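Local atomic coordinates of PUM-HD domain-containing protein (Caenorhabditis elegans, PDB entry 7CGF), a protein that probably binds the 3' untranslated regions of messenger RNAs through its Pumilio-repeat domain, here holding a short RNA target. Residues M304-D318 with F342-F356. The protein carries 2 engineered substitutions. Sequence-based numbering, arbitrary orientation.
With nucleotides of chain B.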
ATOM      1  N   MET A 304     -24.408  -1.264  21.096  1.00 27.19           N
ATOM      2  CA  MET A 304     -24.699  -2.661  20.799  1.00 28.81           C
ATOM      3  C   MET A 304     -25.924  -2.814  19.908  1.00 26.91           C
ATOM      4  O   MET A 304     -26.081  -3.861  19.271  1.00 32.12           O
ATOM      5  CB  MET A 304     -24.890  -3.445  22.100  1.00 28.09           C
ATOM      6  CG  MET A 304     -23.606  -3.645  22.891  1.00 28.46           C
ATOM      7  SD  MET A 304     -23.875  -4.400  24.507  1.00 32.48           S
ATOM      8  CE  MET A 304     -24.117  -6.104  24.017  1.00 33.90           C
ATOM      9  N   LYS A 305     -26.784  -1.802  19.850  1.00 25.99           N
ATOM     10  CA  LYS A 305     -27.962  -1.815  18.996  1.00 31.70           C
ATOM     11  C   LYS A 305     -27.669  -1.371  17.568  1.00 30.38           C
ATOM     12  O   LYS A 305     -28.582  -1.388  16.737  1.00 30.27           O
ATOM     13  CB  LYS A 305     -29.049  -0.913  19.588  1.00 32.11           C
ATOM     14  CG  LYS A 305     -29.593  -1.380  20.937  1.00 37.22           C
ATOM     15  CD  LYS A 305     -30.414  -0.287  21.610  1.00 35.85           C
ATOM     16  CE  LYS A 305     -30.992  -0.776  22.931  1.00 42.42           C
ATOM     17  NZ  LYS A 305     -31.561   0.330  23.749  1.00 43.61           N
ATOM     18  N   ASP A 306     -26.430  -0.978  17.262  1.00 28.64           N
ATOM     19  CA  ASP A 306     -26.111  -0.311  16.009  1.00 29.36           C
ATOM     20  C   ASP A 306     -25.339  -1.230  15.070  1.00 22.54           C
ATOM     21  O   ASP A 306     -24.550  -2.078  15.498  1.00 24.18           O
ATOM     22  CB  ASP A 306     -25.310   0.979  16.262  1.00 26.01           C
ATOM     23  CG  ASP A 306     -24.916   1.685  14.975  1.00 25.77           C
ATOM     24  OD1 ASP A 306     -25.735   2.457  14.424  1.00 27.83           O
ATOM     25  OD2 ASP A 306     -23.772   1.477  14.519  1.00 22.16           O
ATOM     26  N   GLN A 307     -25.590  -1.038  13.770  1.00 23.33           N
ATOM     27  CA  GLN A 307     -25.067  -1.921  12.733  1.00 24.79           C
ATOM     28  C   GLN A 307     -23.539  -1.947  12.693  1.00 21.13           C
ATOM     29  O   GLN A 307     -22.953  -2.971  12.329  1.00 24.74           O
ATOM     30  CB  GLN A 307     -25.616  -1.483  11.375  1.00 25.46           C
ATOM     31  CG  GLN A 307     -25.242  -0.047  11.016  1.00 25.67           C
ATOM     32  CD  GLN A 307     -25.794   0.381   9.683  1.00 20.49           C
ATOM     33  OE1 GLN A 307     -26.091  -0.457   8.828  1.00 30.79           O
ATOM     34  NE2 GLN A 307     -25.945   1.681   9.495  1.00 22.93           N
ATOM     35  N   TYR A 308     -22.879  -0.839  13.051  1.00 25.18           N
ATOM     36  CA  TYR A 308     -21.417  -0.810  13.095  1.00 21.36           C
ATOM     37  C   TYR A 308     -20.872  -0.860  14.512  1.00 19.66           C
ATOM     38  O   TYR A 308     -19.938  -1.621  14.779  1.00 19.85           O
ATOM     39  CB  TYR A 308     -20.871   0.445  12.399  1.00 19.72           C
ATOM     40  CG  TYR A 308     -21.390   0.617  10.991  1.00 21.50           C
ATOM     41  CD1 TYR A 308     -21.217  -0.389  10.051  1.00 24.20           C
ATOM     42  CD2 TYR A 308     -22.041   1.785  10.607  1.00 21.17           C
ATOM     43  CE1 TYR A 308     -21.703  -0.244   8.757  1.00 24.63           C
ATOM     44  CE2 TYR A 308     -22.531   1.937   9.311  1.00 25.18           C
ATOM     45  CZ  TYR A 308     -22.348   0.920   8.407  1.00 21.49           C
ATOM     46  OH  TYR A 308     -22.827   1.062   7.118  1.00 32.23           O
ATOM     47  N   ALA A 309     -21.483  -0.112  15.425  1.00 23.30           N
ATOM     48  CA  ALA A 309     -20.941   0.013  16.777  1.00 19.30           C
ATOM     49  C   ALA A 309     -20.999  -1.293  17.557  1.00 22.42           C
ATOM     50  O   ALA A 309     -20.211  -1.472  18.490  1.00 19.03           O
ATOM     51  CB  ALA A 309     -21.669   1.130  17.521  1.00 23.59           C
ATOM     52  N   ASN A 310     -21.878  -2.237  17.187  1.00 21.82           N
ATOM     53  CA  ASN A 310     -21.865  -3.515  17.888  1.00 24.48           C
ATOM     54  C   ASN A 310     -20.529  -4.224  17.718  1.00 25.39           C
ATOM     55  O   ASN A 310     -20.059  -4.892  18.645  1.00 23.71           O
ATOM     56  CB  ASN A 310     -23.043  -4.407  17.433  1.00 25.54           C
ATOM     57  CG  ASN A 310     -22.795  -5.119  16.102  1.00 18.64           C
ATOM     58  OD1 ASN A 310     -22.241  -6.222  16.064  1.00 29.01           O
ATOM     59  ND2 ASN A 310     -23.250  -4.510  15.018  1.00 24.74           N
ATOM     60  N   TYR A 311     -19.875  -4.052  16.567  1.00 21.25           N
ATOM     61  CA  TYR A 311     -18.542  -4.610  16.411  1.00 22.48           C
ATOM     62  C   TYR A 311     -17.531  -3.881  17.283  1.00 19.64           C
ATOM     63  O   TYR A 311     -16.569  -4.497  17.755  1.00 22.38           O
ATOM     64  CB  TYR A 311     -18.096  -4.545  14.950  1.00 21.86           C
ATOM     65  CG  TYR A 311     -18.886  -5.425  14.021  1.00 25.05           C
ATOM     66  CD1 TYR A 311     -18.622  -6.793  13.934  1.00 24.15           C
ATOM     67  CD2 TYR A 311     -19.883  -4.890  13.221  1.00 24.82           C
ATOM     68  CE1 TYR A 311     -19.338  -7.603  13.060  1.00 28.32           C
ATOM     69  CE2 TYR A 311     -20.605  -5.694  12.344  1.00 26.92           C
ATOM     70  CZ  TYR A 311     -20.328  -7.044  12.275  1.00 30.40           C
ATOM     71  OH  TYR A 311     -21.055  -7.820  11.395  1.00 33.27           O
ATOM     72  N   VAL A 312     -17.709  -2.575  17.470  1.00 21.26           N
ATOM     73  CA  VAL A 312     -16.786  -1.838  18.326  1.00 20.91           C
ATOM     74  C   VAL A 312     -16.907  -2.326  19.757  1.00 25.86           C
ATOM     75  O   VAL A 312     -15.904  -2.474  20.463  1.00 21.83           O
ATOM     76  CB  VAL A 312     -17.031  -0.323  18.232  1.00 20.24           C
ATOM     77  CG1 VAL A 312     -16.031   0.431  19.122  1.00 19.61           C
ATOM     78  CG2 VAL A 312     -16.940   0.142  16.779  1.00 20.26           C
ATOM     79  N   VAL A 313     -18.136  -2.610  20.202  1.00 22.51           N
ATOM     80  CA  VAL A 313     -18.318  -3.109  21.568  1.00 23.97           C
ATOM     81  C   VAL A 313     -17.675  -4.481  21.717  1.00 23.07           C
ATOM     82  O   VAL A 313     -16.980  -4.758  22.702  1.00 23.03           O
ATOM     83  CB  VAL A 313     -19.814  -3.123  21.942  1.00 22.34           C
ATOM     84  CG1 VAL A 313     -20.021  -3.779  23.322  1.00 24.85           C
ATOM     85  CG2 VAL A 313     -20.377  -1.722  21.943  1.00 23.12           C
ATOM     86  N   GLN A 314     -17.867  -5.356  20.729  1.00 23.08           N
ATOM     87  CA  GLN A 314     -17.206  -6.652  20.765  1.00 26.07           C
ATOM     88  C   GLN A 314     -15.690  -6.497  20.848  1.00 28.93           C
ATOM     89  O   GLN A 314     -15.027  -7.192  21.623  1.00 26.05           O
ATOM     90  CB  GLN A 314     -17.606  -7.467  19.533  1.00 29.54           C
ATOM     91  CG  GLN A 314     -16.936  -8.825  19.446  1.00 31.26           C
ATOM     92  CD  GLN A 314     -17.552  -9.822  20.405  1.00 43.33           C
ATOM     93  OE1 GLN A 314     -18.758  -9.792  20.652  1.00 48.55           O
ATOM     94  NE2 GLN A 314     -16.729 -10.710  20.953  1.00 43.66           N
ATOM     95  N   LYS A 315     -15.121  -5.587  20.055  1.00 24.27           N
ATOM     96  CA  LYS A 315     -13.677  -5.380  20.102  1.00 23.73           C
ATOM     97  C   LYS A 315     -13.225  -4.885  21.476  1.00 22.08           C
ATOM     98  O   LYS A 315     -12.159  -5.271  21.960  1.00 26.20           O
ATOM     99  CB  LYS A 315     -13.270  -4.392  19.008  1.00 23.47           C
ATOM    100  CG  LYS A 315     -11.768  -4.149  18.887  1.00 22.94           C
ATOM    101  CD  LYS A 315     -10.991  -5.403  18.493  1.00 27.34           C
ATOM    102  CE  LYS A 315     -11.370  -5.908  17.106  1.00 27.98           C
ATOM    103  NZ  LYS A 315     -10.355  -6.879  16.622  1.00 30.31           N
ATOM    104  N   MET A 316     -14.008  -4.008  22.099  1.00 20.44           N
ATOM    105  CA  MET A 316     -13.699  -3.547  23.452  1.00 24.38           C
ATOM    106  C   MET A 316     -13.587  -4.718  24.417  1.00 25.47           C
ATOM    107  O   MET A 316     -12.575  -4.869  25.107  1.00 27.34           O
ATOM    108  CB  MET A 316     -14.771  -2.582  23.942  1.00 27.05           C
ATOM    109  CG  MET A 316     -14.919  -1.328  23.124  1.00 32.11           C
ATOM    110  SD  MET A 316     -16.220  -0.315  23.824  1.00 49.90           S
ATOM    111  CE  MET A 316     -15.453   0.030  25.334  1.00 15.17           C
ATOM    112  N   PHE A 317     -14.621  -5.564  24.473  1.00 26.66           N
ATOM    113  CA  PHE A 317     -14.578  -6.727  25.358  1.00 29.21           C
ATOM    114  C   PHE A 317     -13.352  -7.585  25.083  1.00 33.06           C
ATOM    115  O   PHE A 317     -12.717  -8.093  26.013  1.00 33.93           O
ATOM    116  CB  PHE A 317     -15.849  -7.568  25.205  1.00 28.43           C
ATOM    117  CG  PHE A 317     -17.004  -7.103  26.047  1.00 31.09           C
ATOM    118  CD1 PHE A 317     -17.831  -6.076  25.621  1.00 31.49           C
ATOM    119  CD2 PHE A 317     -17.286  -7.722  27.262  1.00 35.13           C
ATOM    120  CE1 PHE A 317     -18.916  -5.651  26.395  1.00 30.88           C
ATOM    121  CE2 PHE A 317     -18.366  -7.302  28.042  1.00 30.13           C
ATOM    122  CZ  PHE A 317     -19.181  -6.272  27.613  1.00 26.74           C
ATOM    123  N   ASP A 318     -12.988  -7.747  23.809  1.00 28.20           N
ATOM    124  CA  ASP A 318     -11.874  -8.625  23.481  1.00 28.81           C
ATOM    125  C   ASP A 318     -10.515  -8.029  23.839  1.00 31.15           C
ATOM    126  O   ASP A 318      -9.560  -8.788  24.033  1.00 33.81           O
ATOM    127  CB  ASP A 318     -11.918  -8.984  21.991  1.00 35.97           C
ATOM    128  CG  ASP A 318     -13.185  -9.742  21.605  1.00 40.96           C
ATOM    129  OD1 ASP A 318     -13.868 -10.291  22.505  1.00 45.92           O
ATOM    130  OD2 ASP A 318     -13.501  -9.798  20.393  1.00 49.53           O
ATOM    131  N   PHE A 342     -33.405  -6.841  19.360  1.00 65.71           N
ATOM    132  CA  PHE A 342     -33.054  -6.004  18.242  1.00 58.88           C
ATOM    133  C   PHE A 342     -32.519  -6.831  17.090  1.00 60.22           C
ATOM    134  O   PHE A 342     -32.163  -7.999  17.256  1.00 57.55           O
ATOM    135  CB  PHE A 342     -31.999  -4.969  18.660  1.00 55.35           C
ATOM    136  CG  PHE A 342     -32.576  -3.695  19.239  1.00 54.70           C
ATOM    137  CD1 PHE A 342     -33.128  -3.718  20.505  1.00 56.89           C
ATOM    138  CD2 PHE A 342     -32.545  -2.482  18.545  1.00 55.56           C
ATOM    139  CE1 PHE A 342     -33.666  -2.586  21.075  1.00 54.91           C
ATOM    140  CE2 PHE A 342     -33.089  -1.320  19.124  1.00 49.82           C
ATOM    141  CZ  PHE A 342     -33.651  -1.383  20.397  1.00 54.56           C
ATOM    142  N   PRO A 343     -32.461  -6.230  15.898  1.00 58.59           N
ATOM    143  CA  PRO A 343     -31.702  -6.824  14.784  1.00 51.34           C
ATOM    144  C   PRO A 343     -30.366  -7.400  15.227  1.00 49.87           C
ATOM    145  O   PRO A 343     -29.482  -6.697  15.731  1.00 54.98           O
ATOM    146  CB  PRO A 343     -31.551  -5.657  13.782  1.00 44.95           C
ATOM    147  CG  PRO A 343     -32.588  -4.607  14.211  1.00 48.33           C
ATOM    148  CD  PRO A 343     -33.232  -5.037  15.494  1.00 57.73           C
ATOM    149  N   HIS A 344     -30.275  -8.721  15.141  1.00 50.83           N
ATOM    150  CA  HIS A 344     -29.077  -9.491  15.442  1.00 49.32           C
ATOM    151  C   HIS A 344     -28.703  -9.462  16.918  1.00 54.12           C
ATOM    152  O   HIS A 344     -27.674 -10.041  17.288  1.00 54.57           O
ATOM    153  CB  HIS A 344     -27.879  -9.042  14.588  1.00 52.29           C
ATOM    154  CG  HIS A 344     -28.219  -8.900  13.134  1.00 47.54           C
ATOM    155  ND1 HIS A 344     -28.906  -7.815  12.628  1.00 44.66           N
ATOM    156  CD2 HIS A 344     -27.988  -9.720  12.082  1.00 46.34           C
ATOM    157  CE1 HIS A 344     -29.077  -7.970  11.327  1.00 42.49           C
ATOM    158  NE2 HIS A 344     -28.524  -9.116  10.971  1.00 47.98           N
ATOM    159  N   GLY A 345     -29.507  -8.830  17.776  1.00 55.81           N
ATOM    160  CA  GLY A 345     -29.127  -8.662  19.172  1.00 56.22           C
ATOM    161  C   GLY A 345     -28.936  -9.976  19.911  1.00 57.53           C
ATOM    162  O   GLY A 345     -28.173 -10.047  20.880  1.00 60.09           O
ATOM    163  N   LYS A 346     -29.639 -11.027  19.485  1.00 57.98           N
ATOM    164  CA  LYS A 346     -29.408 -12.342  20.073  1.00 57.65           C
ATOM    165  C   LYS A 346     -28.025 -12.855  19.705  1.00 56.24           C
ATOM    166  O   LYS A 346     -27.308 -13.401  20.553  1.00 54.26           O
ATOM    167  CB  LYS A 346     -30.491 -13.319  19.612  1.00 57.22           C
ATOM    168  N   HIS A 347     -27.635 -12.679  18.440  1.00 55.51           N
ATOM    169  CA  HIS A 347     -26.297 -13.052  17.997  1.00 59.57           C
ATOM    170  C   HIS A 347     -25.224 -12.193  18.657  1.00 54.14           C
ATOM    171  O   HIS A 347     -24.120 -12.681  18.923  1.00 53.14           O
ATOM    172  CB  HIS A 347     -26.212 -12.934  16.474  1.00 55.96           C
ATOM    173  CG  HIS A 347     -24.954 -13.493  15.887  1.00 62.90           C
ATOM    174  ND1 HIS A 347     -24.317 -14.602  16.404  1.00 65.92           N
ATOM    175  CD2 HIS A 347     -24.219 -13.103  14.818  1.00 62.39           C
ATOM    176  CE1 HIS A 347     -23.241 -14.865  15.683  1.00 64.62           C
ATOM    177  NE2 HIS A 347     -23.159 -13.971  14.714  1.00 63.07           N
ATOM    178  N   ILE A 348     -25.534 -10.925  18.936  1.00 51.34           N
ATOM    179  CA  ILE A 348     -24.533 -10.007  19.475  1.00 50.59           C
ATOM    180  C   ILE A 348     -24.177 -10.392  20.905  1.00 50.41           C
ATOM    181  O   ILE A 348     -22.998 -10.514  21.258  1.00 50.64           O
ATOM    182  CB  ILE A 348     -25.037  -8.554  19.373  1.00 48.42           C
ATOM    183  CG1 ILE A 348     -25.054  -8.106  17.903  1.00 44.68           C
ATOM    184  CG2 ILE A 348     -24.189  -7.625  20.229  1.00 40.89           C
ATOM    185  CD1 ILE A 348     -25.873  -6.837  17.630  1.00 39.03           C
ATOM    186  N   LEU A 349     -25.191 -10.613  21.746  1.00 48.48           N
ATOM    187  CA  LEU A 349     -24.931 -11.096  23.097  1.00 49.45           C
ATOM    188  C   LEU A 349     -24.362 -12.506  23.102  1.00 43.61           C
ATOM    189  O   LEU A 349     -23.747 -12.911  24.095  1.00 44.45           O
ATOM    190  CB  LEU A 349     -26.213 -11.040  23.928  1.00 49.32           C
ATOM    191  CG  LEU A 349     -26.625  -9.652  24.417  1.00 43.66           C
ATOM    192  CD1 LEU A 349     -28.113  -9.605  24.700  1.00 50.79           C
ATOM    193  CD2 LEU A 349     -25.837  -9.277  25.659  1.00 43.37           C
ATOM    194  N   ALA A 350     -24.546 -13.257  22.015  1.00 48.34           N
ATOM    195  CA  ALA A 350     -24.039 -14.623  21.962  1.00 51.36           C
ATOM    196  C   ALA A 350     -22.517 -14.648  21.853  1.00 46.43           C
ATOM    197  O   ALA A 350     -21.859 -15.478  22.489  1.00 44.20           O
ATOM    198  CB  ALA A 350     -24.681 -15.375  20.794  1.00 51.97           C
ATOM    199  N   LYS A 351     -21.936 -13.746  21.055  1.00 45.41           N
ATOM    200  CA  LYS A 351     -20.482 -13.676  21.000  1.00 40.79           C
ATOM    201  C   LYS A 351     -19.891 -13.093  22.273  1.00 44.01           C
ATOM    202  O   LYS A 351     -18.678 -13.194  22.473  1.00 45.72           O
ATOM    203  CB  LYS A 351     -20.015 -12.858  19.797  1.00 50.67           C
ATOM    204  CG  LYS A 351     -20.812 -13.078  18.531  1.00 48.07           C
ATOM    205  CD  LYS A 351     -20.129 -12.421  17.364  1.00 51.47           C
ATOM    206  CE  LYS A 351     -20.590 -10.987  17.256  1.00 55.71           C
ATOM    207  NZ  LYS A 351     -19.847 -10.199  16.230  1.00 58.74           N
ATOM    208  N   LEU A 352     -20.711 -12.492  23.134  1.00 40.70           N
ATOM    209  CA  LEU A 352     -20.251 -12.003  24.427  1.00 41.19           C
ATOM    210  C   LEU A 352     -20.604 -12.933  25.581  1.00 46.23           C
ATOM    211  O   LEU A 352     -20.320 -12.590  26.734  1.00 44.32           O
ATOM    212  CB  LEU A 352     -20.830 -10.615  24.711  1.00 39.94           C
ATOM    213  CG  LEU A 352     -20.459  -9.481  23.757  1.00 35.97           C
ATOM    214  CD1 LEU A 352     -21.131  -8.211  24.210  1.00 31.85           C
ATOM    215  CD2 LEU A 352     -18.956  -9.307  23.724  1.00 36.30           C
ATOM    216  N   GLU A 353     -21.210 -14.093  25.303  1.00 49.08           N
ATOM    217  CA  GLU A 353     -21.702 -14.953  26.379  1.00 48.84           C
ATOM    218  C   GLU A 353     -20.583 -15.350  27.331  1.00 47.51           C
ATOM    219  O   GLU A 353     -20.789 -15.408  28.549  1.00 52.33           O
ATOM    220  CB  GLU A 353     -22.376 -16.198  25.799  1.00 49.11           C
ATOM    221  N   LYS A 354     -19.385 -15.608  26.794  1.00 45.35           N
ATOM    222  CA  LYS A 354     -18.257 -16.009  27.628  1.00 44.55           C
ATOM    223  C   LYS A 354     -17.961 -14.984  28.715  1.00 48.53           C
ATOM    224  O   LYS A 354     -17.477 -15.348  29.793  1.00 52.10           O
ATOM    225  CB  LYS A 354     -17.019 -16.235  26.759  1.00 49.75           C
ATOM    226  CG  LYS A 354     -16.417 -14.958  26.169  1.00 51.40           C
ATOM    227  CD  LYS A 354     -14.970 -15.159  25.717  1.00 49.20           C
ATOM    228  CE  LYS A 354     -14.890 -15.675  24.290  1.00 52.01           C
ATOM    229  NZ  LYS A 354     -13.787 -16.665  24.114  1.00 55.23           N
ATOM    230  N   TYR A 355     -18.246 -13.709  28.460  1.00 45.33           N
ATOM    231  CA  TYR A 355     -17.989 -12.657  29.431  1.00 44.96           C
ATOM    232  C   TYR A 355     -19.124 -12.475  30.420  1.00 45.87           C
ATOM    233  O   TYR A 355     -18.888 -11.963  31.521  1.00 49.29           O
ATOM    234  CB  TYR A 355     -17.728 -11.322  28.719  1.00 39.32           C
ATOM    235  CG  TYR A 355     -16.565 -11.384  27.765  1.00 38.96           C
ATOM    236  CD1 TYR A 355     -15.282 -11.654  28.224  1.00 42.72           C
ATOM    237  CD2 TYR A 355     -16.743 -11.171  26.402  1.00 42.66           C
ATOM    238  CE1 TYR A 355     -14.212 -11.723  27.356  1.00 39.81           C
ATOM    239  CE2 TYR A 355     -15.674 -11.235  25.522  1.00 42.31           C
ATOM    240  CZ  TYR A 355     -14.411 -11.509  26.011  1.00 38.93           C
ATOM    241  OH  TYR A 355     -13.338 -11.578  25.155  1.00 44.13           O
ATOM    242  N   PHE A 356     -20.338 -12.881  30.062  1.00 43.93           N
ATOM    243  CA  PHE A 356     -21.501 -12.656  30.906  1.00 48.66           C
ATOM    244  C   PHE A 356     -21.896 -13.883  31.718  1.00 49.87           C
ATOM    245  O   PHE A 356     -22.974 -13.893  32.317  1.00 49.64           O
ATOM    246  CB  PHE A 356     -22.674 -12.169  30.055  1.00 46.12           C
ATOM    247  CG  PHE A 356     -22.599 -10.707  29.727  1.00 41.41           C
ATOM    248  CD1 PHE A 356     -23.068  -9.762  30.623  1.00 41.49           C
ATOM    249  CD2 PHE A 356     -22.024 -10.275  28.542  1.00 42.18           C
ATOM    250  CE1 PHE A 356     -22.992  -8.411  30.342  1.00 41.47           C
ATOM    251  CE2 PHE A 356     -21.944  -8.925  28.252  1.00 42.77           C
ATOM    252  CZ  PHE A 356     -22.427  -7.991  29.155  1.00 39.62           C
TER
ATOM    253  P     U B   1     -25.094 -12.483  10.500  1.00 80.10           P
ATOM    254  OP1   U B   1     -26.204 -11.834  11.252  1.00 63.00           O
ATOM    255  OP2   U B   1     -24.072 -13.252  11.272  1.00 63.99           O
ATOM    256  O5'   U B   1     -24.383 -11.391   9.566  1.00 48.83           O
ATOM    257  C5'   U B   1     -25.122 -10.656   8.595  1.00 38.46           C
ATOM    258  C4'   U B   1     -25.145  -9.177   8.898  1.00 43.82           C
ATOM    259  O4'   U B   1     -25.582  -8.964  10.269  1.00 44.63           O
ATOM    260  C3'   U B   1     -23.805  -8.453   8.816  1.00 37.27           C
ATOM    261  O3'   U B   1     -23.449  -8.096   7.489  1.00 38.73           O
ATOM    262  C2'   U B   1     -24.011  -7.261   9.743  1.00 24.97           C
ATOM    263  O2'   U B   1     -24.754  -6.226   9.120  1.00 31.53           O
ATOM    264  C1'   U B   1     -24.887  -7.875  10.838  1.00 40.06           C
ATOM    265  N1    U B   1     -24.063  -8.372  11.959  1.00 38.53           N
ATOM    266  C2    U B   1     -23.713  -7.453  12.931  1.00 29.40           C
ATOM    267  O2    U B   1     -24.070  -6.289  12.909  1.00 32.90           O
ATOM    268  N3    U B   1     -22.927  -7.961  13.929  1.00 33.52           N
ATOM    269  C4    U B   1     -22.470  -9.248  14.044  1.00 36.20           C
ATOM    270  O4    U B   1     -21.775  -9.537  15.001  1.00 35.34           O
ATOM    271  C5    U B   1     -22.858 -10.142  12.995  1.00 38.17           C
ATOM    272  C6    U B   1     -23.623  -9.671  12.013  1.00 40.33           C
ATOM    273  P     G B   2     -21.938  -8.245   6.956  1.00 35.12           P
ATOM    274  OP1   G B   2     -22.034  -8.383   5.485  1.00 40.63           O
ATOM    275  OP2   G B   2     -21.138  -9.232   7.701  1.00 34.12           O
ATOM    276  O5'   G B   2     -21.308  -6.797   7.206  1.00 28.52           O
ATOM    277  C5'   G B   2     -22.029  -5.627   6.862  1.00 20.67           C
ATOM    278  C4'   G B   2     -21.191  -4.394   7.089  1.00 31.25           C
ATOM    279  O4'   G B   2     -20.903  -4.260   8.503  1.00 28.50           O
ATOM    280  C3'   G B   2     -19.822  -4.409   6.433  1.00 26.49           C
ATOM    281  O3'   G B   2     -19.897  -4.061   5.063  1.00 29.48           O
ATOM    282  C2'   G B   2     -19.029  -3.427   7.300  1.00 21.46           C
ATOM    283  O2'   G B   2     -19.341  -2.081   6.974  1.00 23.22           O
ATOM    284  C1'   G B   2     -19.609  -3.716   8.685  1.00 22.73           C
ATOM    285  N9    G B   2     -18.774  -4.666   9.443  1.00 23.83           N
ATOM    286  C8    G B   2     -18.677  -6.036   9.336  1.00 23.38           C
ATOM    287  N7    G B   2     -17.811  -6.565  10.160  1.00 27.79           N
ATOM    288  C5    G B   2     -17.294  -5.476  10.858  1.00 27.25           C
ATOM    289  C6    G B   2     -16.319  -5.409  11.887  1.00 22.65           C
ATOM    290  O6    G B   2     -15.684  -6.322  12.423  1.00 25.34           O
ATOM    291  N1    G B   2     -16.112  -4.090  12.307  1.00 21.61           N
ATOM    292  C2    G B   2     -16.766  -2.999  11.806  1.00 19.00           C
ATOM    293  N2    G B   2     -16.412  -1.816  12.335  1.00 19.84           N
ATOM    294  N3    G B   2     -17.669  -3.045  10.829  1.00 19.81           N
ATOM    295  C4    G B   2     -17.880  -4.312  10.424  1.00 21.88           C
TER
HETATM  296  O   HOH W   1     -20.370  -7.818  17.555  1.00 34.95           O
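Met304 bends at chi3 (77°) and meets Leu352 tip to tip, CE to CD1 at 3.7 Å; the same methyl also touches Leu349 CD2 and Ile348 CG2, a reach that suits the flexible, unbranched chain of methionine. Lys305 lays its extended chain over one face of the Phe342 ring, CG 3.9 Å from the centroid in a CH-pi contact, so a long aliphatic stem serves at this partly exposed border. Asp306 caps the first turn, OD2 accepting from the N atoms of Tyr308 and Ala309.

Asn310 packs CB on Ile348 CD1 and gives its amide to the RNA: OD1 accepts from N3 of U1 of chain B (2.8 Å, nearly straight) while ND2 donates to U1 O2. ND2 also donates to Asp306 O, nearly straight and in the amide plane, so that bonds on both sides of the amide fix its rotation. A water joins Asn310 OD1 to Lys351 NZ. Tyr311 places one ring face against the base of G2 of chain B, as the stacking residue of a Pumilio repeat does.

In Gln314 a bend at chi2 (76°) folds the amide back against Leu352 CD2 and Lys351 CB, with OE1 3.4 Å from the latter; NE2 makes weak bonds to the Asp318 carboxylate, so the amide joins apolar packing to the polar rim. Leu352 CD2 lies over one face of the Phe317 ring, 4.2 Å from its centroid, a CH-pi contact, and Phe317 joins Tyr355 and Phe356 in an aromatic cluster, its plane 37° from that of Tyr355. Asp318 OD1 accepts from Tyr355 OH (3.0 Å), a polar finish at the exposed end of this core.

Helices 309-318 and 345-351 run nearly parallel, 13° apart, along the RNA-binding surface; helix 266-276 flanks the first, while helices 322-332 and 336-339 back Phe317, Leu349 and Phe356.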